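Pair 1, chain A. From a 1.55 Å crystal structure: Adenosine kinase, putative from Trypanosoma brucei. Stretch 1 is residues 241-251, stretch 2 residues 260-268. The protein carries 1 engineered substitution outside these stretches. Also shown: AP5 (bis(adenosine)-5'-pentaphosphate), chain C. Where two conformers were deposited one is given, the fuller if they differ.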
# COMPACT_ATOMS: atom_id res chain seq x y z
N CYS A 241 -22.34 4.59 5.21
CA CYS A 241 -22.08 3.92 6.47
C CYS A 241 -20.98 2.88 6.30
O CYS A 241 -21.19 1.87 5.64
CB CYS A 241 -23.38 3.27 6.96
SG CYS A 241 -23.23 2.39 8.48
N VAL A 242 -19.81 3.14 6.89
CA VAL A 242 -18.65 2.29 6.68
C VAL A 242 -18.89 0.85 7.13
O VAL A 242 -18.44 -0.09 6.46
CB VAL A 242 -17.40 2.90 7.37
CG1 VAL A 242 -16.18 2.01 7.19
CG2 VAL A 242 -17.14 4.31 6.80
N GLU A 243 -19.61 0.67 8.23
CA GLU A 243 -19.96 -0.68 8.68
C GLU A 243 -20.80 -1.38 7.60
O GLU A 243 -20.53 -2.53 7.28
CB GLU A 243 -20.69 -0.66 10.02
CG GLU A 243 -19.73 -0.39 11.17
CD GLU A 243 -20.39 -0.56 12.53
OE1 GLU A 243 -21.28 -1.42 12.69
OE2 GLU A 243 -20.00 0.19 13.45
N GLU A 244 -21.77 -0.69 7.04
CA GLU A 244 -22.66 -1.29 6.02
C GLU A 244 -21.88 -1.58 4.74
O GLU A 244 -22.04 -2.63 4.13
CB GLU A 244 -23.88 -0.39 5.75
CG GLU A 244 -24.85 -0.90 4.68
CD GLU A 244 -25.47 -2.26 5.03
OE1 GLU A 244 -25.43 -2.67 6.22
OE2 GLU A 244 -25.96 -2.91 4.10
N ILE A 245 -21.00 -0.66 4.34
CA ILE A 245 -20.15 -0.89 3.17
C ILE A 245 -19.30 -2.14 3.36
O ILE A 245 -19.19 -2.98 2.44
CB ILE A 245 -19.30 0.36 2.83
CG1 ILE A 245 -20.22 1.55 2.55
CG2 ILE A 245 -18.39 0.11 1.61
CD1 ILE A 245 -19.51 2.92 2.54
N ALA A 246 -18.70 -2.29 4.54
CA ALA A 246 -17.92 -3.49 4.86
C ALA A 246 -18.77 -4.78 4.80
O ALA A 246 -18.34 -5.77 4.19
CB ALA A 246 -17.20 -3.34 6.21
N ARG A 247 -19.96 -4.76 5.41
CA ARG A 247 -20.90 -5.89 5.37
C ARG A 247 -21.15 -6.30 3.93
O ARG A 247 -21.06 -7.49 3.58
CB ARG A 247 -22.22 -5.45 6.04
CG ARG A 247 -23.26 -6.52 6.27
CD ARG A 247 -24.35 -5.95 7.20
NE ARG A 247 -23.90 -5.89 8.59
CZ ARG A 247 -23.77 -4.79 9.33
NH1 ARG A 247 -24.08 -3.58 8.87
NH2 ARG A 247 -23.34 -4.91 10.58
N ARG A 248 -21.47 -5.33 3.09
CA ARG A 248 -21.78 -5.62 1.69
C ARG A 248 -20.53 -6.08 0.89
O ARG A 248 -20.64 -6.89 -0.05
CB ARG A 248 -22.44 -4.42 1.01
CG ARG A 248 -23.74 -3.96 1.61
CD ARG A 248 -24.28 -2.79 0.82
NE ARG A 248 -25.43 -2.18 1.48
CZ ARG A 248 -26.22 -1.27 0.93
NH1 ARG A 248 -25.99 -0.85 -0.31
NH2 ARG A 248 -27.25 -0.78 1.62
N ALA A 249 -19.35 -5.58 1.22
CA ALA A 249 -18.15 -6.02 0.49
C ALA A 249 -17.83 -7.46 0.84
O ALA A 249 -17.19 -8.17 0.08
CB ALA A 249 -16.96 -5.12 0.83
N VAL A 250 -18.30 -7.89 2.01
CA VAL A 250 -18.12 -9.27 2.40
C VAL A 250 -19.01 -10.19 1.57
O VAL A 250 -18.53 -11.18 1.02
CB VAL A 250 -18.33 -9.49 3.92
CG1 VAL A 250 -18.49 -10.98 4.25
CG2 VAL A 250 -17.17 -8.86 4.71
N SER A 251 -20.29 -9.84 1.45
CA SER A 251 -21.27 -10.79 0.95
C SER A 251 -21.79 -10.50 -0.47
O SER A 251 -22.45 -11.35 -1.09
CB SER A 251 -22.44 -10.87 1.91
OG SER A 251 -23.08 -9.61 2.00
N GLY A 260 -12.03 -17.20 3.29
CA GLY A 260 -13.07 -16.37 3.89
C GLY A 260 -12.71 -14.94 3.54
O GLY A 260 -11.56 -14.52 3.67
N ARG A 261 -13.70 -14.19 3.07
CA ARG A 261 -13.54 -12.78 2.74
C ARG A 261 -13.54 -11.92 4.02
O ARG A 261 -14.40 -12.09 4.89
CB ARG A 261 -14.65 -12.40 1.73
CG ARG A 261 -14.99 -10.94 1.54
CD ARG A 261 -13.90 -10.10 0.82
NE ARG A 261 -13.55 -10.53 -0.56
CZ ARG A 261 -14.37 -10.50 -1.63
NH1 ARG A 261 -15.64 -10.13 -1.53
NH2 ARG A 261 -13.90 -10.89 -2.81
N VAL A 262 -12.55 -11.03 4.12
CA VAL A 262 -12.39 -10.13 5.26
C VAL A 262 -12.33 -8.72 4.68
O VAL A 262 -11.66 -8.49 3.67
CB VAL A 262 -11.06 -10.41 6.03
CG1 VAL A 262 -10.88 -9.47 7.27
CG2 VAL A 262 -10.96 -11.87 6.43
N VAL A 263 -12.98 -7.76 5.34
CA VAL A 263 -12.89 -6.38 4.91
C VAL A 263 -12.45 -5.55 6.11
O VAL A 263 -13.00 -5.70 7.21
CB VAL A 263 -14.23 -5.90 4.32
CG1 VAL A 263 -14.16 -4.47 3.85
CG2 VAL A 263 -14.68 -6.80 3.12
N VAL A 264 -11.46 -4.69 5.90
CA VAL A 264 -10.90 -3.87 6.98
C VAL A 264 -10.87 -2.43 6.50
O VAL A 264 -10.15 -2.13 5.55
CB VAL A 264 -9.44 -4.29 7.27
CG1 VAL A 264 -8.83 -3.44 8.41
CG2 VAL A 264 -9.35 -5.79 7.62
N PHE A 265 -11.61 -1.54 7.15
CA PHE A 265 -11.64 -0.11 6.78
C PHE A 265 -11.20 0.72 7.97
O PHE A 265 -11.86 0.73 9.02
CB PHE A 265 -13.05 0.35 6.38
CG PHE A 265 -13.58 -0.25 5.11
CD1 PHE A 265 -12.73 -0.54 4.04
CD2 PHE A 265 -14.96 -0.49 4.98
CE1 PHE A 265 -13.24 -1.06 2.85
CE2 PHE A 265 -15.48 -1.01 3.79
CZ PHE A 265 -14.60 -1.30 2.74
N THR A 266 -10.08 1.41 7.81
CA THR A 266 -9.55 2.27 8.86
C THR A 266 -10.24 3.63 8.81
O THR A 266 -10.73 4.07 7.76
CB THR A 266 -8.02 2.45 8.76
OG1 THR A 266 -7.69 3.04 7.50
CG2 THR A 266 -7.31 1.10 8.84
N ARG A 267 -10.25 4.29 9.98
CA ARG A 267 -11.00 5.52 10.15
C ARG A 267 -10.24 6.59 10.93
O ARG A 267 -10.84 7.34 11.68
CB ARG A 267 -12.38 5.24 10.77
CG ARG A 267 -13.27 4.36 9.85
CD ARG A 267 -14.71 4.51 10.26
NE ARG A 267 -14.88 3.94 11.58
CZ ARG A 267 -16.07 3.66 12.10
NH1 ARG A 267 -17.18 3.92 11.40
NH2 ARG A 267 -16.17 3.12 13.31
N ASP A 268 -8.95 6.71 10.64
CA ASP A 268 -8.01 7.58 11.42
C ASP A 268 -8.16 7.45 12.95
O ASP A 268 -7.84 6.37 13.48
CB ASP A 268 -7.96 9.06 10.94
CG ASP A 268 -9.32 9.71 10.86
OD1 ASP A 268 -9.75 10.34 11.85
OD2 ASP A 268 -9.98 9.56 9.81
PA AP5 C . -6.03 6.33 8.37
O1A AP5 C . -6.04 7.85 8.45
O2A AP5 C . -7.41 5.70 8.29
O3A AP5 C . -5.19 5.76 7.12
PB AP5 C . -5.13 6.39 5.63
O1B AP5 C . -6.27 7.32 5.35
O2B AP5 C . -4.92 5.24 4.70
O3B AP5 C . -3.78 7.23 5.79
PG AP5 C . -3.15 8.44 4.98
O1G AP5 C . -2.24 9.16 5.93
O2G AP5 C . -4.16 9.44 4.45
O3G AP5 C . -2.32 7.66 3.93
PD AP5 C . -1.38 8.19 2.73
O1D AP5 C . -1.31 9.70 2.62
O2D AP5 C . -1.81 7.40 1.53
O3D AP5 C . 0.07 7.73 3.26
PE AP5 C . 0.75 6.29 3.04
O1E AP5 C . -0.30 5.21 3.19
O2E AP5 C . 1.99 6.18 3.92
O5F AP5 C . -5.16 5.79 9.61
C5F AP5 C . -4.82 4.41 9.72
C4F AP5 C . -4.53 4.09 11.17
O4F AP5 C . -3.53 4.99 11.68
C3F AP5 C . -5.71 4.31 12.11
O3F AP5 C . -6.50 3.15 12.16
C2F AP5 C . -5.05 4.67 13.41
O2F AP5 C . -4.61 3.51 14.07
C1F AP5 C . -3.80 5.43 12.95
N9A AP5 C . -4.00 6.91 12.87
C8A AP5 C . -4.09 7.68 11.71
N7A AP5 C . -4.24 8.98 12.09
C5A AP5 C . -4.23 9.04 13.44
C6A AP5 C . -4.30 10.08 14.35
N6A AP5 C . -4.31 11.36 13.96
N1A AP5 C . -4.25 9.80 15.69
C2A AP5 C . -4.09 8.50 16.16
N3A AP5 C . -4.01 7.47 15.24
C4A AP5 C . -4.05 7.74 13.92
O5J AP5 C . 1.18 6.31 1.48
C5J AP5 C . 2.13 7.27 1.03
C4J AP5 C . 2.89 6.57 -0.09
O4J AP5 C . 2.06 6.43 -1.25
C3J AP5 C . 4.09 7.37 -0.61
O3J AP5 C . 5.27 6.76 -0.09
C2J AP5 C . 3.98 7.29 -2.14
O2J AP5 C . 5.20 6.94 -2.78
C1J AP5 C . 2.94 6.21 -2.32
N9B AP5 C . 2.24 6.28 -3.61
C8B AP5 C . 1.52 7.35 -4.06
N7B AP5 C . 1.07 7.03 -5.30
C5B AP5 C . 1.50 5.77 -5.63
C6B AP5 C . 1.32 4.96 -6.75
N6B AP5 C . 0.69 5.36 -7.87
N1B AP5 C . 1.95 3.75 -6.72
C2B AP5 C . 2.63 3.25 -5.64
N3B AP5 C . 2.84 4.06 -4.54
C4B AP5 C . 2.24 5.29 -4.55

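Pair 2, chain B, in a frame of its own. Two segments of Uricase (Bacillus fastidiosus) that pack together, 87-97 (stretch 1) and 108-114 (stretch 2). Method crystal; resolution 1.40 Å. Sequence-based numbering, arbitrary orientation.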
# COMPACT_ATOMS: atom_id res chain seq x y z
N THR B 87 -12.20 -27.62 -2.94
CA THR B 87 -12.20 -26.64 -1.84
C THR B 87 -10.79 -26.26 -1.41
O THR B 87 -9.83 -27.02 -1.57
CB THR B 87 -12.96 -27.14 -0.58
OG1 THR B 87 -12.17 -28.10 0.14
CG2 THR B 87 -14.31 -27.73 -0.95
N LEU B 88 -10.68 -25.06 -0.86
CA LEU B 88 -9.39 -24.56 -0.40
C LEU B 88 -8.88 -25.42 0.75
O LEU B 88 -7.71 -25.81 0.76
CB LEU B 88 -9.53 -23.10 0.04
CG LEU B 88 -8.23 -22.37 0.37
CD1 LEU B 88 -7.23 -22.45 -0.78
CD2 LEU B 88 -8.54 -20.92 0.67
N GLU B 89 -9.76 -25.72 1.70
CA GLU B 89 -9.38 -26.54 2.84
C GLU B 89 -8.96 -27.95 2.43
O GLU B 89 -8.03 -28.51 3.01
CB GLU B 89 -10.54 -26.65 3.84
CG GLU B 89 -11.00 -25.34 4.44
CD GLU B 89 -12.14 -24.69 3.66
OE1 GLU B 89 -12.88 -23.90 4.28
OE2 GLU B 89 -12.31 -24.95 2.46
N GLY B 90 -9.66 -28.51 1.45
CA GLY B 90 -9.30 -29.80 0.89
C GLY B 90 -7.91 -29.77 0.31
O GLY B 90 -7.09 -30.64 0.60
N PHE B 91 -7.62 -28.75 -0.49
CA PHE B 91 -6.30 -28.65 -1.09
C PHE B 91 -5.19 -28.51 -0.04
O PHE B 91 -4.17 -29.19 -0.13
CB PHE B 91 -6.23 -27.48 -2.06
CG PHE B 91 -4.88 -27.30 -2.68
CD1 PHE B 91 -4.33 -28.31 -3.46
CD2 PHE B 91 -4.15 -26.14 -2.47
CE1 PHE B 91 -3.07 -28.16 -4.03
CE2 PHE B 91 -2.90 -25.98 -3.04
CZ PHE B 91 -2.35 -26.99 -3.82
N LEU B 92 -5.40 -27.66 0.96
CA LEU B 92 -4.38 -27.45 1.98
C LEU B 92 -4.10 -28.73 2.78
O LEU B 92 -2.94 -29.05 3.05
CB LEU B 92 -4.76 -26.29 2.91
CG LEU B 92 -4.91 -24.92 2.26
CD1 LEU B 92 -5.02 -23.87 3.36
CD2 LEU B 92 -3.77 -24.59 1.29
N GLN B 93 -5.14 -29.45 3.15
CA GLN B 93 -4.91 -30.69 3.88
C GLN B 93 -4.18 -31.72 3.03
O GLN B 93 -3.28 -32.40 3.51
CB GLN B 93 -6.19 -31.29 4.44
CG GLN B 93 -5.92 -32.49 5.31
CD GLN B 93 -7.14 -32.96 6.05
OE1 GLN B 93 -8.12 -32.23 6.20
NE2 GLN B 93 -7.09 -34.20 6.53
N TYR B 94 -4.57 -31.82 1.76
CA TYR B 94 -3.93 -32.68 0.78
C TYR B 94 -2.43 -32.41 0.71
O TYR B 94 -1.61 -33.34 0.76
CB TYR B 94 -4.60 -32.46 -0.58
CG TYR B 94 -3.97 -33.10 -1.80
CD1 TYR B 94 -3.93 -34.48 -1.96
CD2 TYR B 94 -3.48 -32.31 -2.84
CE1 TYR B 94 -3.39 -35.05 -3.10
CE2 TYR B 94 -2.94 -32.87 -3.98
CZ TYR B 94 -2.89 -34.23 -4.11
OH TYR B 94 -2.35 -34.78 -5.25
N VAL B 95 -2.05 -31.14 0.62
CA VAL B 95 -0.64 -30.75 0.55
C VAL B 95 0.13 -31.03 1.84
O VAL B 95 1.24 -31.55 1.79
CB VAL B 95 -0.49 -29.27 0.14
CG1 VAL B 95 0.96 -28.80 0.26
CG2 VAL B 95 -1.00 -29.07 -1.29
N CYS B 96 -0.46 -30.69 2.99
CA CYS B 96 0.14 -30.99 4.29
C CYS B 96 0.47 -32.47 4.41
O CYS B 96 1.57 -32.85 4.80
CB CYS B 96 -0.82 -30.62 5.42
SG CYS B 96 -1.04 -28.86 5.74
N GLU B 97 -0.52 -33.30 4.10
CA GLU B 97 -0.34 -34.75 4.24
C GLU B 97 0.72 -35.24 3.28
O GLU B 97 1.53 -36.11 3.62
CB GLU B 97 -1.67 -35.46 4.05
CG GLU B 97 -2.58 -35.23 5.25
CD GLU B 97 -4.02 -35.66 5.05
OE1 GLU B 97 -4.46 -35.86 3.90
OE2 GLU B 97 -4.72 -35.79 6.08
N ALA B 108 5.40 -31.71 11.62
CA ALA B 108 4.15 -31.01 11.30
C ALA B 108 4.36 -30.10 10.11
O ALA B 108 5.49 -29.65 9.86
CB ALA B 108 3.65 -30.21 12.50
N VAL B 109 3.29 -29.88 9.36
CA VAL B 109 3.28 -28.96 8.23
C VAL B 109 2.06 -28.05 8.30
O VAL B 109 0.94 -28.53 8.47
CB VAL B 109 3.26 -29.71 6.89
CG1 VAL B 109 3.23 -28.73 5.72
CG2 VAL B 109 4.48 -30.63 6.79
N ARG B 110 2.28 -26.74 8.17
CA ARG B 110 1.19 -25.77 8.22
C ARG B 110 1.05 -25.06 6.89
O ARG B 110 2.03 -24.51 6.37
CB ARG B 110 1.49 -24.72 9.29
CG ARG B 110 0.42 -23.64 9.44
CD ARG B 110 0.83 -22.63 10.50
NE ARG B 110 -0.19 -21.62 10.77
CZ ARG B 110 -1.18 -21.81 11.63
NH1 ARG B 110 -1.28 -22.96 12.27
NH2 ARG B 110 -2.08 -20.85 11.84
N LEU B 111 -0.15 -25.07 6.34
CA LEU B 111 -0.46 -24.30 5.14
C LEU B 111 -1.50 -23.25 5.46
O LEU B 111 -2.51 -23.54 6.10
CB LEU B 111 -1.00 -25.21 4.04
CG LEU B 111 -0.06 -25.75 2.97
CD1 LEU B 111 0.47 -24.62 2.08
CD2 LEU B 111 1.06 -26.58 3.61
N GLU B 112 -1.23 -22.03 5.00
CA GLU B 112 -2.20 -20.93 5.05
C GLU B 112 -2.46 -20.48 3.63
O GLU B 112 -1.55 -20.50 2.79
CB GLU B 112 -1.63 -19.77 5.85
CG GLU B 112 -1.36 -20.11 7.30
CD GLU B 112 -0.65 -19.00 8.05
OE1 GLU B 112 -0.53 -17.88 7.51
OE2 GLU B 112 -0.21 -19.25 9.19
N ALA B 113 -3.68 -20.07 3.32
CA ALA B 113 -3.95 -19.59 1.98
C ALA B 113 -4.92 -18.43 1.97
O ALA B 113 -5.85 -18.36 2.77
CB ALA B 113 -4.45 -20.73 1.09
N LYS B 114 -4.66 -17.49 1.06
CA LYS B 114 -5.57 -16.39 0.76
C LYS B 114 -6.00 -16.54 -0.69
O LYS B 114 -5.15 -16.55 -1.57
CB LYS B 114 -4.87 -15.05 0.96
CG LYS B 114 -4.48 -14.77 2.40
CD LYS B 114 -3.75 -13.43 2.52
CE LYS B 114 -3.32 -13.17 3.96
NZ LYS B 114 -2.47 -11.95 4.09

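The sharpest difference lies where Phe A265 in pair 1 matches Ala B113 in pair 2: the strand supplies the bulk in the first, the helix in the second. In pair 1 the Phe A265 ring reaches across to a helix that offers the small Ala A246 beside its edge. The ring edge meets the backbone there, with Phe A265 CE2 3.5 Å from Ala A246 N, while Val A242 CG1 approaches Phe A265 CD2 at 3.6 Å and Ile A245 CG2 lies 3.8 Å from CE2 of the same ring. In pair 2 the small residue is on the strand, and two leucines of the helix converge on it: Leu B88 CD1 comes to 3.8 Å and Leu B92 CD1 to 3.9 Å from Ala B113 CB. Leu B92 is the match of Ala A246, so large and small trade places across the contact.

The frame that permits this exchange is nearly the same. Fourteen central residues superpose with an RMSD of 0.7 Å. In each pair a helix runs roughly antiparallel to a strand, at 155° and 153°, with axes 7.8 and 8.1 Å apart at closest approach. Alternation along the strand sets the pattern: Arg A261, Val A263 and Phe A265 point toward the helix, as do their matches Val B109, Leu B111 and Ala B113, while the residues between them point away.

At the middle strand position both pairs use a branched aliphatic. Val A263 CG2 sits 3.6 Å from both Ala A249 CB and Val A250 CG2. The longer Leu B111 meets the matching helix positions with CD2, 4.0 Å from Val B95 CG1 and 3.8 Å from Cys B96 SG.

The next match, Arg A261 with Val B109, sets a guanidinium against a short aliphatic side chain. Arg A261 NH1 donates a hydrogen bond to Ala A249 O (3.0 Å), tying strand to helix near the helix's C-terminal end, and its CG lies 3.6 Å from Val A250 O and 4.3 Å from Val A250 CB. Val B109 has no such donor; its CG1 lies 4.3 Å from Cys B96 SG.

Both helices are capped at matching positions. Thr B87 OG1 accepts from Gly B90 N at 2.9 Å, whereas the bond from Glu A244 N to Cys A241 SG is weak, at 3.7 Å. The rule to take away is local: at the site of Phe A265 and Ala B113, these two pairs fill the space from the strand in one and from the helix in the other, on nearly the same backbone.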